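Local coordinates for protein tRNA-5-methyluridine(54) 2-sulfurtransferase (Pyrococcus horikoshii, PDB 3VRH) that catalyses the ATP-dependent 2-thiolation of 5-methyluridine 54 in the T loop of tRNAs, a modification that stabilises them at high temperature, at residues 155-160 and 248-253; 163-168 and 232-237; 180-185 and 191-196. All coordinates share one frame; numbering follows the deposited sequence.

How the interactions relate
The three contacts are nested along the chain: interaction 3 lies within the loop closed by interaction 2, which itself lies within the loop closed by interaction 1. Interactions 1 and 2, with centres about 10 Å apart, both use helix 157-169 and pair it with helix 245-256 and helix 228-241 respectively, two helices adjacent in the chain; both also touch the second subunit. A salt bridge between Asp159 and Lys232 joins them. Interaction 3 is a hairpin whose strand 182-183 is outermost in this chain's mixed sheet, its centre about 14 Å from that of interaction 1 and about 21 Å from that of interaction 2. A probable hydrogen bond from Gly180 N to Glu160 OE2 ties helix 157-169 to it.

Interaction 1: residues 155-160 and 248-253; sequences HNLDDE and NFVRGY. With BCN (bicine), chain D.
Leu157 and Val250 meet through methyl groups, with Leu157 CD1 3.7 Å from Val250 CG2, and this pair forms the dense part of the contact. Leu157 sends CG anti to its backbone N (chi1 -176°), which carries CD1 across to the helix 245-256. The same Val250 methyl also packs against the stem of Glu160, CG2 to CG being 4.1 Å, the two side chains crossing at about a right angle. Beyond the stem, Glu160 OE2 stands 3.9 Å from Tyr253 CE2, with the carboxylate and ring planes 76° apart. This is van der Waals proximity; the buried oxygen is satisfied by Tyr197 OH and Gly180 N, while Tyr253 OH bonds to Leu176 O.

Those four residues are buried, whereas His155 and Asp159, on the pocket side, are partly exposed and do not touch 248-253. Bicine merely approaches them: its O21 lies over one face of the His155 ring, offset toward the rim, 3.7 Å from NE2, and its O22 is 3.6 Å from Asp159 OD2. What orders this side is reciprocal capping. Asn156 N gives a nearly straight bond to Asp159 OD2, 2.9 Å away, on the anti side and 20° out of the carboxylate plane; Asp159 N returns one to Asn156 OD1 at 3.1 Å, from above the carbonyl plane. Putting an alanine at Asp159 would probably leave Asn156 N without its carboxylate acceptor and Lys232 without one of its two acidic mates. The Asn156-Asp159 pair is thus a capping box, starting helix 157-169 beside the nucleotide pocket of a PP-loop ATPase domain, next to the ATP-binding Gly154.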
# COMPACT_ATOMS: atom_id res chain seq x y z
N HIS A 155 17.96 0.70 9.58
CA HIS A 155 16.55 0.75 9.19
C HIS A 155 15.63 0.68 10.38
O HIS A 155 15.69 -0.25 11.18
CB HIS A 155 16.22 -0.41 8.25
CG HIS A 155 17.02 -0.42 6.98
ND1 HIS A 155 18.36 -0.74 6.95
CD2 HIS A 155 16.65 -0.18 5.70
CE1 HIS A 155 18.79 -0.67 5.70
NE2 HIS A 155 17.78 -0.33 4.92
N ASN A 156 14.78 1.68 10.52
CA ASN A 156 13.85 1.74 11.64
C ASN A 156 12.43 1.46 11.15
O ASN A 156 12.23 1.14 9.97
CB ASN A 156 13.97 3.10 12.35
CG ASN A 156 13.61 4.27 11.44
OD1 ASN A 156 12.56 4.26 10.78
ND2 ASN A 156 14.48 5.28 11.39
N LEU A 157 11.45 1.58 12.03
CA LEU A 157 10.08 1.21 11.69
C LEU A 157 9.58 1.98 10.47
O LEU A 157 8.96 1.40 9.56
CB LEU A 157 9.14 1.40 12.88
CG LEU A 157 7.69 0.95 12.67
CD1 LEU A 157 7.63 -0.54 12.32
CD2 LEU A 157 6.87 1.24 13.90
N ASP A 158 9.85 3.29 10.45
CA ASP A 158 9.43 4.16 9.34
C ASP A 158 10.08 3.77 8.02
O ASP A 158 9.43 3.83 6.97
CB ASP A 158 9.68 5.63 9.66
CG ASP A 158 8.88 6.11 10.87
OD1 ASP A 158 9.37 6.02 12.01
OD2 ASP A 158 7.75 6.59 10.68
N ASP A 159 11.34 3.36 8.06
CA ASP A 159 11.99 2.84 6.85
C ASP A 159 11.30 1.59 6.32
O ASP A 159 10.99 1.52 5.12
CB ASP A 159 13.47 2.55 7.11
CG ASP A 159 14.21 3.79 7.54
OD1 ASP A 159 13.97 4.83 6.90
OD2 ASP A 159 14.98 3.74 8.53
N GLU A 160 11.07 0.60 7.19
CA GLU A 160 10.40 -0.62 6.77
C GLU A 160 9.01 -0.31 6.17
O GLU A 160 8.65 -0.83 5.12
CB GLU A 160 10.26 -1.61 7.93
CG GLU A 160 9.60 -2.97 7.55
CD GLU A 160 10.56 -3.94 6.83
OE1 GLU A 160 11.54 -3.47 6.22
OE2 GLU A 160 10.33 -5.18 6.88
N ASN A 248 0.77 -1.39 12.67
CA ASN A 248 -0.22 -2.36 12.22
C ASN A 248 0.11 -2.90 10.82
O ASN A 248 0.05 -4.10 10.57
CB ASN A 248 -1.61 -1.73 12.28
CG ASN A 248 -2.71 -2.68 11.89
OD1 ASN A 248 -2.87 -3.76 12.47
ND2 ASN A 248 -3.50 -2.29 10.90
N PHE A 249 0.50 -1.99 9.94
CA PHE A 249 0.94 -2.34 8.58
C PHE A 249 2.10 -3.33 8.58
O PHE A 249 2.07 -4.34 7.86
CB PHE A 249 1.34 -1.05 7.85
CG PHE A 249 1.66 -1.24 6.40
CD1 PHE A 249 0.92 -2.12 5.61
CD2 PHE A 249 2.70 -0.50 5.81
CE1 PHE A 249 1.21 -2.26 4.27
CE2 PHE A 249 2.99 -0.66 4.45
CZ PHE A 249 2.24 -1.53 3.68
N VAL A 250 3.13 -3.04 9.38
CA VAL A 250 4.32 -3.89 9.38
C VAL A 250 4.03 -5.24 10.02
O VAL A 250 4.48 -6.27 9.54
CB VAL A 250 5.51 -3.22 10.10
CG1 VAL A 250 6.64 -4.21 10.34
CG2 VAL A 250 6.01 -2.01 9.29
N ARG A 251 3.26 -5.23 11.10
CA ARG A 251 2.85 -6.45 11.78
C ARG A 251 2.08 -7.34 10.81
O ARG A 251 2.38 -8.53 10.67
CB ARG A 251 2.00 -6.11 13.01
CG ARG A 251 1.35 -7.30 13.73
CD ARG A 251 0.39 -6.80 14.84
NE ARG A 251 -0.30 -7.89 15.52
CZ ARG A 251 -1.36 -7.75 16.32
NH1 ARG A 251 -1.91 -8.82 16.88
NH2 ARG A 251 -1.88 -6.54 16.55
N GLY A 252 1.12 -6.75 10.12
CA GLY A 252 0.37 -7.51 9.14
C GLY A 252 1.30 -8.09 8.10
O GLY A 252 1.16 -9.23 7.69
N TYR A 253 2.27 -7.29 7.66
CA TYR A 253 3.21 -7.72 6.63
C TYR A 253 4.02 -8.95 7.04
O TYR A 253 4.25 -9.86 6.22
CB TYR A 253 4.17 -6.59 6.26
CG TYR A 253 5.36 -7.10 5.47
CD1 TYR A 253 5.21 -7.55 4.17
CD2 TYR A 253 6.62 -7.16 6.04
CE1 TYR A 253 6.27 -8.04 3.45
CE2 TYR A 253 7.70 -7.62 5.33
CZ TYR A 253 7.52 -8.06 4.03
OH TYR A 253 8.61 -8.54 3.33
N1 BCN D . 21.51 2.85 7.07
C1 BCN D . 20.08 3.06 7.55
C2 BCN D . 19.11 3.42 6.49
O21 BCN D . 19.35 3.04 5.32
O22 BCN D . 18.10 4.11 6.76
C3 BCN D . 22.27 4.12 7.11
C4 BCN D . 21.75 5.28 7.99
O4 BCN D . 22.50 6.05 8.53
C5 BCN D . 22.17 1.86 7.91
C6 BCN D . 23.45 1.38 7.38
O6 BCN D . 23.95 0.39 7.79

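Interaction 2: residues 163-168 and 232-237; sequences FLLNNI and KGVLNE
Leu165 is the residue most buried by this contact, and one of its methyls, CD2, makes both close approaches to the helix 228-241. It stands 4.0 Å from Val234 CG1 and, on the neighbouring residue, 4.0 Å from Leu235 CG. The two encounters differ in direction. Leu165 and Val234 cross at about a right angle, methyl against methyl, whereas Leu165 and Leu235 run antiparallel past one another, which also brings their CD2 atoms to 4.1 Å.

The torsions account for this meeting. With CG anti to the backbone N (chi1 180°), Leu165 carries its branch point toward helix 228-241, while Leu235 has CG anti to its carbonyl carbon (chi1 -68°) and passes alongside the incoming branch. The backbones remain well apart: the nearest CA atoms, those of Leu165 and Leu235, are separated by 8.7 Å, so side chains alone bridge the gap. The area involved is modest, 109 Å² summed over both sides.

Other groups complete the surroundings. Met231 of the same chain also touches Leu165, and Leu235 reaches Ala161 and Ser162, one turn earlier on helix 157-169. Leu165 further packs against Leu165 of the second subunit, and Val234 against Glu237 of that subunit, placing the contact at the homodimer interface.

Because all three main partners are aliphatic and buried, cohesion here probably comes from dispersion and the burial of aliphatic surface; with aliphatic carbons meeting at about van der Waals distance and no polar bond between the segments, the contact probably imposes little directional constraint on the two helices.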
# COMPACT_ATOMS: atom_id res chain seq x y z
N PHE A 163 9.39 1.54 2.74
CA PHE A 163 9.90 0.55 1.80
C PHE A 163 8.78 -0.40 1.41
O PHE A 163 8.59 -0.69 0.23
CB PHE A 163 11.12 -0.19 2.39
CG PHE A 163 11.27 -1.65 1.95
CD1 PHE A 163 12.18 -2.00 0.95
CD2 PHE A 163 10.56 -2.67 2.58
CE1 PHE A 163 12.34 -3.34 0.57
CE2 PHE A 163 10.69 -4.00 2.19
CZ PHE A 163 11.58 -4.34 1.18
N LEU A 164 8.02 -0.87 2.41
CA LEU A 164 6.85 -1.71 2.14
C LEU A 164 5.82 -1.04 1.23
O LEU A 164 5.38 -1.62 0.27
CB LEU A 164 6.17 -2.18 3.42
CG LEU A 164 6.83 -3.34 4.17
CD1 LEU A 164 6.07 -3.64 5.46
CD2 LEU A 164 6.91 -4.57 3.29
N LEU A 165 5.43 0.19 1.55
CA LEU A 165 4.41 0.90 0.77
C LEU A 165 4.89 1.12 -0.67
O LEU A 165 4.17 0.90 -1.63
CB LEU A 165 4.07 2.23 1.43
CG LEU A 165 3.02 3.06 0.70
CD1 LEU A 165 1.71 2.26 0.60
CD2 LEU A 165 2.79 4.39 1.40
N ASN A 166 6.15 1.54 -0.79
CA ASN A 166 6.75 1.76 -2.09
C ASN A 166 6.71 0.50 -2.93
O ASN A 166 6.23 0.51 -4.07
CB ASN A 166 8.18 2.26 -1.92
CG ASN A 166 8.88 2.46 -3.23
OD1 ASN A 166 8.74 3.51 -3.87
ND2 ASN A 166 9.64 1.46 -3.66
N ASN A 167 7.20 -0.59 -2.38
CA ASN A 167 7.27 -1.83 -3.14
C ASN A 167 5.91 -2.42 -3.48
O ASN A 167 5.78 -3.15 -4.46
CB ASN A 167 8.18 -2.85 -2.46
CG ASN A 167 9.65 -2.51 -2.61
OD1 ASN A 167 10.14 -2.29 -3.71
ND2 ASN A 167 10.35 -2.43 -1.50
N ILE A 168 4.90 -2.10 -2.69
CA ILE A 168 3.54 -2.56 -2.97
C ILE A 168 2.89 -1.74 -4.08
O ILE A 168 2.20 -2.29 -4.94
CB ILE A 168 2.68 -2.53 -1.71
CG1 ILE A 168 3.00 -3.75 -0.86
CG2 ILE A 168 1.21 -2.53 -2.03
CD1 ILE A 168 2.85 -3.51 0.60
N LYS A 232 7.08 8.27 3.36
CA LYS A 232 7.11 8.56 4.79
C LYS A 232 6.09 9.65 5.12
O LYS A 232 5.45 9.58 6.17
CB LYS A 232 8.52 8.94 5.26
CG LYS A 232 9.48 7.76 5.36
CD LYS A 232 10.90 8.19 5.67
CE LYS A 232 11.79 6.96 5.95
NZ LYS A 232 13.06 7.28 6.71
N GLY A 233 5.94 10.62 4.22
CA GLY A 233 5.02 11.74 4.44
C GLY A 233 3.57 11.30 4.39
O GLY A 233 2.75 11.68 5.23
N VAL A 234 3.27 10.48 3.40
CA VAL A 234 1.98 9.80 3.31
C VAL A 234 1.69 9.00 4.58
O VAL A 234 0.61 9.10 5.17
CB VAL A 234 1.98 8.86 2.10
CG1 VAL A 234 0.90 7.83 2.23
CG2 VAL A 234 1.82 9.64 0.82
N LEU A 235 2.67 8.21 5.02
CA LEU A 235 2.48 7.36 6.19
C LEU A 235 2.34 8.18 7.46
O LEU A 235 1.59 7.82 8.36
CB LEU A 235 3.62 6.35 6.32
CG LEU A 235 3.66 5.29 5.23
CD1 LEU A 235 5.01 4.62 5.23
CD2 LEU A 235 2.58 4.27 5.48
N ASN A 236 3.08 9.29 7.54
CA ASN A 236 2.95 10.22 8.66
C ASN A 236 1.57 10.87 8.65
O ASN A 236 0.96 11.05 9.70
CB ASN A 236 4.04 11.29 8.63
CG ASN A 236 5.43 10.72 8.92
OD1 ASN A 236 5.57 9.58 9.35
ND2 ASN A 236 6.46 11.53 8.67
N GLU A 237 1.09 11.21 7.45
CA GLU A 237 -0.26 11.73 7.29
C GLU A 237 -1.28 10.74 7.85
O GLU A 237 -2.04 11.09 8.76
CB GLU A 237 -0.59 12.03 5.82
CG GLU A 237 -1.93 12.77 5.63
CD GLU A 237 -2.64 12.41 4.32
OE1 GLU A 237 -1.94 12.20 3.30
OE2 GLU A 237 -3.90 12.32 4.32

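Interaction 3: residues 180-185 and 191-196; sequences GPILPQ and KKVKPL
Ile182 and Val193 project together from the same face of a two-stranded antiparallel pairing, with Ile182 CG1 4.0 Å from Val193 CG1. The first torsion of Ile182 sets CG1 anti to the backbone N (chi1 -178°), which carries the side chain on to CD1, 3.9 Å from Lys191 CD, where it crosses that lysine obliquely. Leu183 and Lys192 likewise run alongside each other on the opposite face, where Leu183 CD1 is 4.2 Å from Lys192 CB; the lysine then bends and its amine turns from the hairpin.

The backbone fixes this alternation. Ile182 and Val193 form a non-hydrogen-bonded pair, followed by Leu183 and Lys192 as a hydrogen-bonded one. Leu183 N donates to Lys192 O over 2.8 Å in an almost straight bond (174°), and Lys192 N answers to Leu183 O at 3.0 Å. A more bent bond (137°) joins Lys194 N to Pro181 O at 2.9 Å, a further link beyond the two bridges. There the long aliphatic chain of Lys194 passes Gly180, its CD 3.9 Å from the glycine O. At the other end, a water accepts from Lys191 N and donates weakly to Gln185 OE1.

The hairpin closes one edge of the mixed sheet: strand 182-183 is outermost within this chain, and strand 191-193 pairs in parallel with strand 150-152 through bonds to Ile151. Lys192 rests on Arg136 and Met139 of helix 127-145, Lys191 NZ forms a salt bridge with Glu48 and a hydrogen bond to Leu43 O, and Pro195 and Leu196 settle against Val34 of helix 23-40.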
# COMPACT_ATOMS: atom_id res chain seq x y z
N GLY A 180 11.55 -7.64 6.57
CA GLY A 180 11.64 -8.09 7.95
C GLY A 180 13.00 -7.78 8.54
O GLY A 180 13.89 -7.29 7.85
N PRO A 181 13.17 -8.06 9.84
CA PRO A 181 14.33 -7.62 10.62
C PRO A 181 15.59 -8.45 10.41
O PRO A 181 16.66 -8.08 10.94
CB PRO A 181 13.86 -7.75 12.07
CG PRO A 181 12.86 -8.88 12.03
CD PRO A 181 12.22 -8.86 10.64
N ILE A 182 15.49 -9.55 9.68
CA ILE A 182 16.65 -10.45 9.54
C ILE A 182 16.74 -11.18 8.20
O ILE A 182 15.75 -11.69 7.69
CB ILE A 182 16.72 -11.47 10.70
CG1 ILE A 182 17.97 -12.36 10.56
CG2 ILE A 182 15.42 -12.29 10.80
CD1 ILE A 182 18.23 -13.24 11.74
N LEU A 183 17.94 -11.18 7.63
CA LEU A 183 18.26 -11.99 6.47
C LEU A 183 19.36 -12.96 6.89
O LEU A 183 20.53 -12.58 7.00
CB LEU A 183 18.72 -11.11 5.31
CG LEU A 183 17.75 -10.01 4.83
CD1 LEU A 183 18.50 -8.92 4.06
CD2 LEU A 183 16.62 -10.55 3.96
N PRO A 184 18.98 -14.23 7.15
CA PRO A 184 19.90 -15.22 7.72
C PRO A 184 21.10 -15.44 6.84
O PRO A 184 21.00 -15.28 5.63
CB PRO A 184 19.05 -16.50 7.77
CG PRO A 184 17.65 -16.01 7.79
CD PRO A 184 17.63 -14.78 6.95
N GLN A 185 22.24 -15.78 7.45
CA GLN A 185 23.44 -16.08 6.69
C GLN A 185 23.14 -17.16 5.66
O GLN A 185 22.54 -18.18 5.99
CB GLN A 185 24.54 -16.57 7.60
CG GLN A 185 25.72 -17.18 6.86
CD GLN A 185 26.39 -18.26 7.66
OE1 GLN A 185 27.29 -17.99 8.48
NE2 GLN A 185 25.95 -19.50 7.46
N LYS A 191 24.92 -12.71 7.48
CA LYS A 191 23.67 -12.38 8.17
C LYS A 191 23.52 -10.87 8.33
O LYS A 191 24.43 -10.20 8.85
CB LYS A 191 23.61 -13.04 9.55
CG LYS A 191 22.36 -12.65 10.34
CD LYS A 191 22.15 -13.52 11.57
CE LYS A 191 23.18 -13.23 12.63
NZ LYS A 191 22.69 -13.55 14.00
N LYS A 192 22.38 -10.34 7.87
CA LYS A 192 22.05 -8.91 8.01
C LYS A 192 20.85 -8.75 8.92
O LYS A 192 19.83 -9.42 8.72
CB LYS A 192 21.74 -8.27 6.64
CG LYS A 192 22.97 -8.03 5.79
CD LYS A 192 22.67 -7.38 4.43
CE LYS A 192 22.65 -5.85 4.49
NZ LYS A 192 22.43 -5.27 3.12
N VAL A 193 20.98 -7.87 9.91
CA VAL A 193 19.93 -7.63 10.89
C VAL A 193 19.61 -6.14 11.04
O VAL A 193 20.42 -5.28 10.69
CB VAL A 193 20.29 -8.22 12.27
CG1 VAL A 193 20.42 -9.72 12.19
CG2 VAL A 193 21.58 -7.58 12.81
N LYS A 194 18.41 -5.85 11.55
CA LYS A 194 17.91 -4.49 11.72
C LYS A 194 17.45 -4.32 13.17
O LYS A 194 16.27 -4.51 13.49
CB LYS A 194 16.73 -4.22 10.75
CG LYS A 194 17.12 -4.23 9.27
CD LYS A 194 15.93 -4.03 8.33
CE LYS A 194 16.41 -4.08 6.88
NZ LYS A 194 15.32 -3.75 5.90
N PRO A 195 18.40 -3.99 14.06
CA PRO A 195 18.09 -3.82 15.49
C PRO A 195 17.13 -2.66 15.80
O PRO A 195 16.51 -2.65 16.85
CB PRO A 195 19.47 -3.54 16.11
CG PRO A 195 20.47 -4.07 15.10
CD PRO A 195 19.84 -3.88 13.77
N LEU A 196 17.04 -1.69 14.90
CA LEU A 196 16.15 -0.56 15.12
C LEU A 196 14.77 -0.81 14.51
O LEU A 196 13.98 0.12 14.34
CB LEU A 196 16.74 0.72 14.54
CG LEU A 196 18.11 1.16 15.07
CD1 LEU A 196 18.39 2.58 14.61
CD2 LEU A 196 18.20 1.02 16.61
O HOH W 1 26.65 -14.73 9.28